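Local coordinates for putative mandelate racemase (Zymomonas mobilis, PDB 2OX4), which binds magnesium and, as a member of the mandelate racemase branch of the enolase superfamily, probably acts as a lyase (dehydratase), at residues C[123-128]-C[364-369]. Residues are numbered along the deposited sequence; the frame is centred on the assembly and turned at random.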
loop_
_atom_site.group_PDB
_atom_site.type_symbol
_atom_site.label_atom_id
_atom_site.label_comp_id
_atom_site.label_asym_id
_atom_site.label_seq_id
_atom_site.Cartn_x
_atom_site.Cartn_y
_atom_site.Cartn_z
ATOM N N ARG C 123 -20.810 18.115 28.901
ATOM C CA ARG C 123 -22.132 17.565 29.182
ATOM C C ARG C 123 -22.368 17.709 30.686
ATOM O O ARG C 123 -21.419 17.895 31.457
ATOM C CB ARG C 123 -22.207 16.087 28.776
ATOM C CG ARG C 123 -21.135 15.195 29.413
ATOM C CD ARG C 123 -20.980 13.862 28.639
ATOM N NE ARG C 123 -20.490 14.090 27.277
ATOM C CZ ARG C 123 -19.220 14.342 26.971
ATOM N NH1 ARG C 123 -18.289 14.354 27.925
ATOM N NH2 ARG C 123 -18.881 14.558 25.706
ATOM N N GLU C 124 -23.625 17.625 31.104
ATOM C CA GLU C 124 -23.960 17.866 32.510
ATOM C C GLU C 124 -23.798 16.626 33.383
ATOM O O GLU C 124 -23.593 16.738 34.594
ATOM C CB GLU C 124 -25.383 18.437 32.640
ATOM C CG GLU C 124 -25.510 19.896 32.168
ATOM C CD GLU C 124 -24.446 20.828 32.771
ATOM O OE1 GLU C 124 -24.335 20.915 34.016
ATOM O OE2 GLU C 124 -23.715 21.485 31.997
ATOM N N ASP C 125 -23.910 15.446 32.772
ATOM C CA ASP C 125 -23.660 14.188 33.477
ATOM C C ASP C 125 -23.197 13.115 32.485
ATOM O O ASP C 125 -23.107 13.381 31.285
ATOM C CB ASP C 125 -24.888 13.735 34.305
ATOM C CG ASP C 125 -26.054 13.246 33.443
ATOM O OD1 ASP C 125 -26.995 12.641 34.009
ATOM O OD2 ASP C 125 -26.057 13.462 32.212
ATOM N N LEU C 126 -22.912 11.915 32.988
ATOM C CA LEU C 126 -22.324 10.848 32.175
ATOM C C LEU C 126 -23.181 9.590 32.263
ATOM O O LEU C 126 -23.490 9.125 33.359
ATOM C CB LEU C 126 -20.912 10.518 32.681
ATOM C CG LEU C 126 -19.867 11.629 32.861
ATOM C CD1 LEU C 126 -18.644 11.051 33.556
ATOM C CD2 LEU C 126 -19.458 12.244 31.547
ATOM N N ARG C 127 -23.534 9.038 31.107
ATOM C CA ARG C 127 -24.116 7.701 31.029
ATOM C C ARG C 127 -23.158 6.655 31.595
ATOM O O ARG C 127 -21.951 6.731 31.377
ATOM C CB ARG C 127 -24.458 7.364 29.584
ATOM C CG ARG C 127 -25.213 6.068 29.438
ATOM C CD ARG C 127 -25.469 5.715 27.981
ATOM N NE ARG C 127 -26.303 4.523 27.890
ATOM C CZ ARG C 127 -26.386 3.731 26.822
ATOM N NH1 ARG C 127 -25.687 3.995 25.719
ATOM N NH2 ARG C 127 -27.172 2.662 26.860
ATOM N N VAL C 128 -23.701 5.687 32.330
ATOM C CA VAL C 128 -22.891 4.669 32.999
ATOM C C VAL C 128 -23.388 3.270 32.638
ATOM O O VAL C 128 -24.591 3.055 32.474
ATOM C CB VAL C 128 -22.926 4.831 34.552
ATOM C CG1 VAL C 128 -21.983 3.857 35.205
ATOM C CG2 VAL C 128 -22.561 6.263 34.971
ATOM N N LYS C 364 -29.364 6.529 39.507
ATOM C CA LYS C 364 -30.210 6.130 38.371
ATOM C C LYS C 364 -29.405 5.983 37.067
ATOM O O LYS C 364 -29.806 6.474 36.013
ATOM C CB LYS C 364 -31.394 7.097 38.190
ATOM C CG LYS C 364 -32.478 6.988 39.269
ATOM C CD LYS C 364 -33.380 5.769 39.052
ATOM C CE LYS C 364 -33.324 4.807 40.241
ATOM N NZ LYS C 364 -33.922 3.470 39.940
ATOM N N GLY C 365 -28.256 5.320 37.172
ATOM C CA GLY C 365 -27.405 5.018 36.017
ATOM C C GLY C 365 -26.636 6.202 35.439
ATOM O O GLY C 365 -26.098 6.117 34.330
ATOM N N ARG C 366 -26.582 7.305 36.184
ATOM C CA ARG C 366 -25.895 8.530 35.747
ATOM C C ARG C 366 -24.795 8.919 36.743
ATOM O O ARG C 366 -24.990 8.824 37.954
ATOM C CB ARG C 366 -26.877 9.710 35.629
ATOM C CG ARG C 366 -28.142 9.468 34.814
ATOM C CD ARG C 366 -27.854 9.038 33.375
ATOM N NE ARG C 366 -27.353 10.125 32.530
ATOM C CZ ARG C 366 -27.194 10.023 31.213
ATOM N NH1 ARG C 366 -26.738 11.056 30.512
ATOM N NH2 ARG C 366 -27.503 8.888 30.591
ATOM N N TYR C 367 -23.657 9.390 36.233
ATOM C CA TYR C 367 -22.618 9.979 37.081
ATOM C C TYR C 367 -22.513 11.496 36.909
ATOM O O TYR C 367 -22.573 12.006 35.793
ATOM C CB TYR C 367 -21.252 9.370 36.740
ATOM C CG TYR C 367 -20.642 8.451 37.788
ATOM C CD1 TYR C 367 -20.070 7.243 37.407
ATOM C CD2 TYR C 367 -20.617 8.794 39.146
ATOM C CE1 TYR C 367 -19.480 6.393 38.331
ATOM C CE2 TYR C 367 -20.035 7.943 40.086
ATOM C CZ TYR C 367 -19.472 6.747 39.669
ATOM O OH TYR C 367 -18.884 5.881 40.566
ATOM N N LYS C 368 -22.311 12.211 38.011
ATOM C CA LYS C 368 -21.862 13.604 37.952
ATOM C C LYS C 368 -20.392 13.701 38.359
ATOM O O LYS C 368 -19.930 12.953 39.218
ATOM C CB LYS C 368 -22.726 14.482 38.863
ATOM C CG LYS C 368 -24.058 14.885 38.236
ATOM C CD LYS C 368 -24.950 15.588 39.243
ATOM C CE LYS C 368 -26.362 15.761 38.701
ATOM N NZ LYS C 368 -26.411 16.714 37.558
ATOM N N VAL C 369 -19.659 14.624 37.744
ATOM C CA VAL C 369 -18.256 14.841 38.123
ATOM C C VAL C 369 -18.190 15.472 39.523
ATOM O O VAL C 369 -19.047 16.299 39.864
ATOM C CB VAL C 369 -17.520 15.718 37.073
ATOM C CG1 VAL C 369 -18.014 17.171 37.109
ATOM C CG2 VAL C 369 -16.002 15.631 37.244
HETATM O O HOH W 1 -21.416 16.497 36.272
HETATM O O HOH W 2 -27.074 3.940 32.602
#
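A short antiparallel beta ladder joins strand 126-131, the first of the parallel strands in the TIM-like barrel domain of this enolase-superfamily fold, to the two-residue strand 366-367, more than 230 residues later. The backbone evidence is a hydrogen-bonded pair, Leu126 with Tyr367: Leu126 N reaches Tyr367 O at 2.8 Å, and the return bond from Tyr367 N to Leu126 O (2.9 Å) is nearly straight at 171°. Beyond it, Val128 N gives Gly365 O only a weak bond, while a water bridges Glu124 O and Val369 N at the other end.

Apolar contact lies on the face of Leu126 and Tyr367. Val128, its CG2 beside its own backbone N, sets that methyl obliquely against the phenol ring, 3.6 Å from Tyr367 CD1. Helix 322-333 packs on this side through Leu329, His341 and His343 meet the ring edge-to-face, and Tyr360 O takes the hydroxyl's bond.

Charge is paired on the side of Arg127 and Arg366. Bent at chi2 and chi3, Arg366 folds back over the neighbouring strand, its guanidinium centre above Arg127 N, whereas the extended Arg127 leads away to salt bridges with Asp163 (through NE) and Asp211 (through NH2). Arg366 grips Asp125 side-on in a salt bridge, NE to OD1 at 2.9 Å and NH1 to OD2 at 3.0 Å; both oxygens lie near the guanidinium plane, yet each nitrogen approaches from above the carboxylate plane, the two planes being 45° apart.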